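Local coordinates for protein type I modular polyketide synthase (PDB 6IYT) that probably selects ethylmalonyl-CoA and transfers its acyl group during assembly of the polyketide salinomycin, as the acyltransferase domain of module 14, at residues Pro34-Ile46 and Leu445-Lys457. Sequence-based numbering, arbitrary orientation.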
ATOM      1  N   PRO A  34      -8.668  -7.614 -18.965  1.00 23.68           N
ATOM      2  CA  PRO A  34      -7.634  -6.615 -19.220  1.00 18.88           C
ATOM      3  C   PRO A  34      -6.275  -7.195 -18.887  1.00 14.72           C
ATOM      4  O   PRO A  34      -6.143  -7.960 -17.937  1.00 15.26           O
ATOM      5  CB  PRO A  34      -7.990  -5.456 -18.263  1.00 18.43           C
ATOM      6  CG  PRO A  34      -9.226  -5.895 -17.513  1.00 21.39           C
ATOM      7  CD  PRO A  34      -9.826  -7.030 -18.277  1.00 21.06           C
ATOM      8  N   ALA A  35      -5.284  -6.852 -19.675  1.00 11.38           N
ATOM      9  CA  ALA A  35      -3.928  -7.318 -19.424  1.00  9.58           C
ATOM     10  C   ALA A  35      -3.367  -6.520 -18.267  1.00  8.18           C
ATOM     11  O   ALA A  35      -3.668  -5.341 -18.137  1.00  7.74           O
ATOM     12  CB  ALA A  35      -3.067  -7.102 -20.657  1.00  9.70           C
ATOM     13  N   LEU A  36      -2.381  -7.092 -17.578  1.00  6.57           N
ATOM     14  CA  LEU A  36      -1.631  -6.345 -16.584  1.00  7.56           C
ATOM     15  C   LEU A  36      -0.902  -5.155 -17.205  1.00  7.66           C
ATOM     16  O   LEU A  36      -0.962  -4.059 -16.673  1.00  7.71           O
ATOM     17  CB  LEU A  36      -0.645  -7.257 -15.814  1.00  8.95           C
ATOM     18  CG  LEU A  36       0.264  -6.547 -14.796  1.00 11.31           C
ATOM     19  CD1 LEU A  36      -0.537  -5.787 -13.756  1.00 14.15           C
ATOM     20  CD2 LEU A  36       1.184  -7.542 -14.098  1.00 14.73           C
ATOM     21  N   PHE A  37      -0.211  -5.382 -18.338  1.00  7.80           N
ATOM     22  CA  PHE A  37       0.500  -4.310 -19.044  1.00  8.77           C
ATOM     23  C   PHE A  37       0.094  -4.252 -20.521  1.00  9.99           C
ATOM     24  O   PHE A  37      -0.145  -5.297 -21.149  1.00 11.77           O
ATOM     25  CB  PHE A  37       2.006  -4.519 -18.937  1.00  9.74           C
ATOM     26  CG  PHE A  37       2.515  -4.529 -17.527  1.00  9.11           C
ATOM     27  CD1 PHE A  37       2.363  -3.423 -16.724  1.00  9.44           C
ATOM     28  CD2 PHE A  37       3.156  -5.628 -17.020  1.00 11.11           C
ATOM     29  CE1 PHE A  37       2.882  -3.398 -15.447  1.00  9.92           C
ATOM     30  CE2 PHE A  37       3.649  -5.625 -15.721  1.00 10.00           C
ATOM     31  CZ  PHE A  37       3.496  -4.511 -14.935  1.00 10.11           C
ATOM     32  N   SER A  38       0.071  -3.040 -21.071  1.00 10.45           N
ATOM     33  CA  SER A  38      -0.104  -2.840 -22.501  1.00 13.19           C
ATOM     34  C   SER A  38       1.208  -2.390 -23.150  1.00 14.66           C
ATOM     35  O   SER A  38       2.167  -2.047 -22.473  1.00 13.96           O
ATOM     36  CB  SER A  38      -1.155  -1.767 -22.737  1.00 14.15           C
ATOM     37  OG  SER A  38      -0.784  -0.580 -22.042  1.00 14.60           O
ATOM     38  N   GLY A  39       1.228  -2.380 -24.477  1.00 14.72           N
ATOM     39  CA  GLY A  39       2.405  -1.918 -25.228  1.00 15.11           C
ATOM     40  C   GLY A  39       3.635  -2.800 -25.044  1.00 16.27           C
ATOM     41  O   GLY A  39       3.544  -4.036 -25.059  1.00 15.77           O
ATOM     42  N   ASP A  40       4.774  -2.156 -24.781  1.00 17.77           N
ATOM     43  CA  ASP A  40       6.079  -2.825 -24.817  1.00 22.18           C
ATOM     44  C   ASP A  40       6.898  -2.474 -23.573  1.00 19.26           C
ATOM     45  O   ASP A  40       7.962  -1.879 -23.670  1.00 19.26           O
ATOM     46  CB  ASP A  40       6.842  -2.418 -26.071  1.00 25.22           C
ATOM     47  CG  ASP A  40       6.285  -3.061 -27.320  1.00 35.42           C
ATOM     48  OD1 ASP A  40       6.142  -4.297 -27.330  1.00 37.44           O
ATOM     49  OD2 ASP A  40       5.962  -2.327 -28.277  1.00 51.47           O
ATOM     50  N   PRO A  41       6.385  -2.842 -22.406  1.00 13.76           N
ATOM     51  CA  PRO A  41       7.076  -2.617 -21.162  1.00 16.61           C
ATOM     52  C   PRO A  41       8.347  -3.500 -21.051  1.00 15.02           C
ATOM     53  O   PRO A  41       8.500  -4.488 -21.774  1.00 14.56           O
ATOM     54  CB  PRO A  41       6.041  -3.044 -20.127  1.00 14.68           C
ATOM     55  CG  PRO A  41       5.332  -4.171 -20.797  1.00 15.73           C
ATOM     56  CD  PRO A  41       5.297  -3.828 -22.263  1.00 16.59           C
ATOM     57  N   LEU A  42       9.144  -3.239 -20.058  1.00 15.13           N
ATOM     58  CA  LEU A  42      10.200  -4.126 -19.745  1.00 14.57           C
ATOM     59  C   LEU A  42       9.659  -5.470 -19.264  1.00 12.16           C
ATOM     60  O   LEU A  42       8.480  -5.599 -18.908  1.00 10.66           O
ATOM     61  CB  LEU A  42      11.180  -3.491 -18.729  1.00 17.97           C
ATOM     62  CG  LEU A  42      10.823  -3.431 -17.268  1.00 17.42           C
ATOM     63  CD1 LEU A  42      11.979  -2.855 -16.472  1.00 19.64           C
ATOM     64  CD2 LEU A  42       9.581  -2.607 -17.062  1.00 23.48           C
ATOM     65  N   VAL A  43      10.545  -6.458 -19.279  1.00 10.81           N
ATOM     66  CA  VAL A  43      10.219  -7.877 -19.126  1.00 12.09           C
ATOM     67  C   VAL A  43      10.961  -8.347 -17.852  1.00  8.48           C
ATOM     68  O   VAL A  43      12.110  -7.983 -17.690  1.00  7.56           O
ATOM     69  CB  VAL A  43      10.878  -8.652 -20.317  1.00 17.60           C
ATOM     70  CG1 VAL A  43      10.502 -10.101 -20.299  1.00 23.97           C
ATOM     71  CG2 VAL A  43      10.535  -7.975 -21.648  1.00 25.22           C
ATOM     72  N   PRO A  44      10.370  -9.294 -17.079  1.00  6.05           N
ATOM     73  CA  PRO A  44      11.138 -10.018 -16.061  1.00  6.17           C
ATOM     74  C   PRO A  44      11.639 -11.360 -16.548  1.00  5.63           C
ATOM     75  O   PRO A  44      10.922 -12.091 -17.197  1.00  5.20           O
ATOM     76  CB  PRO A  44      10.110 -10.226 -14.953  1.00  6.19           C
ATOM     77  CG  PRO A  44       8.840 -10.474 -15.695  1.00  6.44           C
ATOM     78  CD  PRO A  44       8.926  -9.565 -16.939  1.00  5.99           C
ATOM     79  N   TRP A  45      12.887 -11.682 -16.210  1.00  6.02           N
ATOM     80  CA  TRP A  45      13.414 -13.016 -16.347  1.00  5.91           C
ATOM     81  C   TRP A  45      13.605 -13.584 -14.932  1.00  5.79           C
ATOM     82  O   TRP A  45      14.443 -13.068 -14.166  1.00  6.11           O
ATOM     83  CB  TRP A  45      14.780 -12.976 -17.032  1.00  6.91           C
ATOM     84  CG  TRP A  45      14.754 -12.835 -18.491  1.00  7.91           C
ATOM     85  CD1 TRP A  45      13.648 -12.631 -19.295  1.00  7.77           C
ATOM     86  CD2 TRP A  45      15.875 -12.960 -19.372  1.00  8.57           C
ATOM     87  NE1 TRP A  45      14.039 -12.539 -20.608  1.00  8.05           N
ATOM     88  CE2 TRP A  45      15.399 -12.748 -20.683  1.00  8.91           C
ATOM     89  CE3 TRP A  45      17.253 -13.215 -19.175  1.00 10.30           C
ATOM     90  CZ2 TRP A  45      16.249 -12.779 -21.798  1.00  9.83           C
ATOM     91  CZ3 TRP A  45      18.076 -13.267 -20.262  1.00 10.23           C
ATOM     92  CH2 TRP A  45      17.577 -13.052 -21.567  1.00 11.34           C
ATOM     93  N   ILE A  46      12.803 -14.579 -14.562  1.00  5.35           N
ATOM     94  CA  ILE A  46      12.864 -15.117 -13.218  1.00  5.43           C
ATOM     95  C   ILE A  46      13.718 -16.380 -13.226  1.00  5.31           C
ATOM     96  O   ILE A  46      13.795 -17.044 -14.231  1.00  4.94           O
ATOM     97  CB  ILE A  46      11.484 -15.392 -12.599  1.00  5.95           C
ATOM     98  CG1 ILE A  46      10.818 -16.582 -13.244  1.00  7.01           C
ATOM     99  CG2 ILE A  46      10.594 -14.159 -12.721  1.00  6.04           C
ATOM    100  CD1 ILE A  46       9.537 -16.961 -12.572  1.00  7.37           C
ATOM    101  N   LEU A 445       3.305 -16.314  -6.863  1.00 10.69           N
ATOM    102  CA  LEU A 445       2.970 -15.231  -7.784  1.00 10.29           C
ATOM    103  C   LEU A 445       2.966 -15.730  -9.237  1.00 10.90           C
ATOM    104  O   LEU A 445       3.899 -16.400  -9.671  1.00 11.41           O
ATOM    105  CB  LEU A 445       3.996 -14.091  -7.624  1.00  9.73           C
ATOM    106  CG  LEU A 445       3.560 -12.725  -8.144  1.00  9.44           C
ATOM    107  CD1 LEU A 445       4.120 -11.601  -7.244  1.00  8.10           C
ATOM    108  CD2 LEU A 445       4.018 -12.536  -9.588  1.00 10.46           C
ATOM    109  N   ASP A 446       1.914 -15.403  -9.979  1.00  9.92           N
ATOM    110  CA  ASP A 446       1.722 -15.996 -11.295  1.00 11.04           C
ATOM    111  C   ASP A 446       2.357 -15.142 -12.357  1.00 10.10           C
ATOM    112  O   ASP A 446       1.710 -14.254 -12.939  1.00 12.10           O
ATOM    113  CB  ASP A 446       0.243 -16.196 -11.579  1.00 12.07           C
ATOM    114  CG  ASP A 446      -0.008 -16.722 -12.949  1.00 15.74           C
ATOM    115  OD1 ASP A 446       0.960 -17.201 -13.583  1.00 16.05           O
ATOM    116  OD2 ASP A 446      -1.121 -16.498 -13.459  1.00 15.96           O
ATOM    117  N   TRP A 447       3.663 -15.301 -12.492  1.00  8.88           N
ATOM    118  CA  TRP A 447       4.453 -14.522 -13.409  1.00  9.05           C
ATOM    119  C   TRP A 447       4.005 -14.668 -14.855  1.00 10.18           C
ATOM    120  O   TRP A 447       4.218 -13.779 -15.658  1.00  8.84           O
ATOM    121  CB  TRP A 447       5.888 -14.927 -13.292  1.00  8.93           C
ATOM    122  CG  TRP A 447       6.545 -14.413 -12.055  1.00  7.79           C
ATOM    123  CD1 TRP A 447       6.812 -15.110 -10.939  1.00  7.40           C
ATOM    124  CD2 TRP A 447       7.076 -13.109 -11.856  1.00  7.31           C
ATOM    125  NE1 TRP A 447       7.455 -14.325 -10.036  1.00  7.73           N
ATOM    126  CE2 TRP A 447       7.638 -13.084 -10.575  1.00  7.62           C
ATOM    127  CE3 TRP A 447       7.167 -11.971 -12.648  1.00  8.07           C
ATOM    128  CZ2 TRP A 447       8.180 -11.935 -10.022  1.00  7.47           C
ATOM    129  CZ3 TRP A 447       7.745 -10.839 -12.113  1.00  8.52           C
ATOM    130  CH2 TRP A 447       8.314 -10.855 -10.831  1.00  8.09           C
ATOM    131  N   THR A 448       3.403 -15.796 -15.194  1.00 10.19           N
ATOM    132  CA  THR A 448       2.880 -15.983 -16.554  1.00 12.60           C
ATOM    133  C   THR A 448       1.872 -14.881 -16.932  1.00 12.06           C
ATOM    134  O   THR A 448       1.819 -14.444 -18.086  1.00 10.89           O
ATOM    135  CB  THR A 448       2.220 -17.352 -16.694  1.00 15.77           C
ATOM    136  OG1 THR A 448       3.229 -18.372 -16.569  1.00 18.39           O
ATOM    137  CG2 THR A 448       1.512 -17.473 -18.024  1.00 23.23           C
ATOM    138  N   ALA A 449       1.122 -14.400 -15.956  1.00 10.62           N
ATOM    139  CA  ALA A 449       0.116 -13.368 -16.205  1.00  9.36           C
ATOM    140  C   ALA A 449       0.736 -12.023 -16.629  1.00  9.62           C
ATOM    141  O   ALA A 449       0.103 -11.222 -17.315  1.00  9.21           O
ATOM    142  CB  ALA A 449      -0.771 -13.190 -14.975  1.00 10.41           C
ATOM    143  N   VAL A 450       1.999 -11.792 -16.276  1.00  9.28           N
ATOM    144  CA  VAL A 450       2.705 -10.603 -16.727  1.00  9.27           C
ATOM    145  C   VAL A 450       2.790 -10.535 -18.260  1.00  9.31           C
ATOM    146  O   VAL A 450       2.886  -9.454 -18.833  1.00 10.87           O
ATOM    147  CB  VAL A 450       4.140 -10.544 -16.106  1.00 10.42           C
ATOM    148  CG1 VAL A 450       4.969  -9.484 -16.757  1.00 10.78           C
ATOM    149  CG2 VAL A 450       4.041 -10.308 -14.618  1.00 10.19           C
ATOM    150  N   PHE A 451       2.812 -11.698 -18.912  1.00  8.20           N
ATOM    151  CA  PHE A 451       3.040 -11.756 -20.328  1.00  9.49           C
ATOM    152  C   PHE A 451       1.745 -11.751 -21.160  1.00 11.01           C
ATOM    153  O   PHE A 451       1.802 -11.800 -22.403  1.00 11.56           O
ATOM    154  CB  PHE A 451       3.882 -12.979 -20.676  1.00  8.56           C
ATOM    155  CG  PHE A 451       5.261 -12.931 -20.114  1.00  8.13           C
ATOM    156  CD1 PHE A 451       6.265 -12.205 -20.759  1.00  8.40           C
ATOM    157  CD2 PHE A 451       5.523 -13.459 -18.858  1.00  8.26           C
ATOM    158  CE1 PHE A 451       7.492 -12.020 -20.160  1.00  8.35           C
ATOM    159  CE2 PHE A 451       6.762 -13.286 -18.266  1.00  7.61           C
ATOM    160  CZ  PHE A 451       7.743 -12.589 -18.917  1.00  8.17           C
ATOM    161  N   ALA A 452       0.611 -11.569 -20.496  1.00 12.25           N
ATOM    162  CA  ALA A 452      -0.694 -11.499 -21.196  1.00 13.04           C
ATOM    163  C   ALA A 452      -0.672 -10.385 -22.238  1.00 14.01           C
ATOM    164  O   ALA A 452      -0.213  -9.264 -21.958  1.00 11.64           O
ATOM    165  CB  ALA A 452      -1.810 -11.276 -20.210  1.00 12.82           C
ATOM    166  N   GLY A 453      -0.985 -10.760 -23.487  1.00 12.90           N
ATOM    167  CA  GLY A 453      -1.149  -9.798 -24.568  1.00 16.53           C
ATOM    168  C   GLY A 453       0.133  -9.495 -25.323  1.00 17.19           C
ATOM    169  O   GLY A 453       0.141  -8.653 -26.224  1.00 17.39           O
ATOM    170  N   ARG A 454       1.253 -10.078 -24.889  1.00 15.87           N
ATOM    171  CA  ARG A 454       2.554  -9.714 -25.475  1.00 13.52           C
ATOM    172  C   ARG A 454       2.847 -10.542 -26.727  1.00 14.01           C
ATOM    173  O   ARG A 454       3.879 -10.350 -27.362  1.00 16.01           O
ATOM    174  CB  ARG A 454       3.677  -9.913 -24.466  1.00 14.79           C
ATOM    175  CG  ARG A 454       3.534  -9.096 -23.181  1.00 15.16           C
ATOM    176  CD  ARG A 454       3.627  -7.583 -23.444  1.00 19.99           C
ATOM    177  NE  ARG A 454       4.812  -7.224 -24.232  1.00 22.98           N
ATOM    178  CZ  ARG A 454       6.025  -6.954 -23.723  1.00 29.73           C
ATOM    179  NH1 ARG A 454       6.238  -6.959 -22.402  1.00 30.21           N
ATOM    180  NH2 ARG A 454       7.016  -6.601 -24.540  1.00 34.08           N
ATOM    181  N   GLY A 455       2.046 -11.574 -26.941  1.00 12.78           N
ATOM    182  CA  GLY A 455       2.247 -12.495 -28.056  1.00 14.01           C
ATOM    183  C   GLY A 455       3.464 -13.396 -27.896  1.00 13.79           C
ATOM    184  O   GLY A 455       4.129 -13.719 -28.872  1.00 14.79           O
ATOM    185  N   ALA A 456       3.802 -13.727 -26.644  1.00 12.13           N
ATOM    186  CA  ALA A 456       4.970 -14.578 -26.337  1.00 13.93           C
ATOM    187  C   ALA A 456       4.703 -16.058 -26.643  1.00 14.53           C
ATOM    188  O   ALA A 456       3.541 -16.502 -26.706  1.00 13.01           O
ATOM    189  CB  ALA A 456       5.373 -14.417 -24.872  1.00 15.04           C
ATOM    190  N   LYS A 457       5.774 -16.819 -26.848  1.00 15.57           N
ATOM    191  CA  LYS A 457       5.666 -18.275 -26.985  1.00 20.41           C
ATOM    192  C   LYS A 457       6.814 -18.939 -26.262  1.00 17.21           C
ATOM    193  O   LYS A 457       7.899 -18.343 -26.112  1.00 19.50           O
ATOM    194  CB  LYS A 457       5.698 -18.685 -28.450  1.00 25.48           C
ATOM    195  CG  LYS A 457       6.783 -17.985 -29.256  1.00 29.37           C
ATOM    196  CD  LYS A 457       6.878 -18.531 -30.678  1.00 42.90           C
ATOM    197  CE  LYS A 457       7.879 -19.676 -30.758  1.00 49.48           C
ATOM    198  NZ  LYS A 457       7.404 -20.791 -31.633  1.00 52.39           N
TER
HETATM  199  O   HOH W   1      -2.380 -10.064 -17.209  1.00 13.94           O
HETATM  200  O   HOH W   2       0.284  -8.098 -19.409  1.00  7.83           O
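Arg454 reaches into the loop formed by Gly39, Asp40 and Pro41. From CB, CG sits beside the backbone N, anti to the carbonyl carbon (chi1 -59°), and turns about CB-CG and CG-CD fold the chain toward that loop. Arg454 CD meets Gly39 O at 3.9 Å, and NE approaches the same oxygen. The guanidinium lies with one face against Pro41 CD, 3.3 Å from Arg454 NH1. Arg454 NH1 also gives a weak, bent hydrogen bond to Pro41 O (3.4 Å, 132°). NH2 makes a long salt bridge to Asp40 OD1, the two planes 69° apart.

Beyond the arginine the side chains that meet are mostly apolar. Val43 CG1 and Pro44 O meet the edge of the Phe451 ring. Pro44 CD packs against Val450 CG1. Ile46 CG2 sits over one face of Trp447 in a CH-pi contact; Leu445 CD2 lies on the opposite face. One water joins Leu36 N to Ala449 O. Another accepts from Phe37 N and faces Val450 O and Ala452 O.

The contact ties strand 43-49, outermost in an antiparallel sheet with 90-96 and 111-114, to the loop after helix 428-439. Apolar contacts, the flat packing of Arg454 and water bridges hold it; Arg454's direct polar bonds are weak or long.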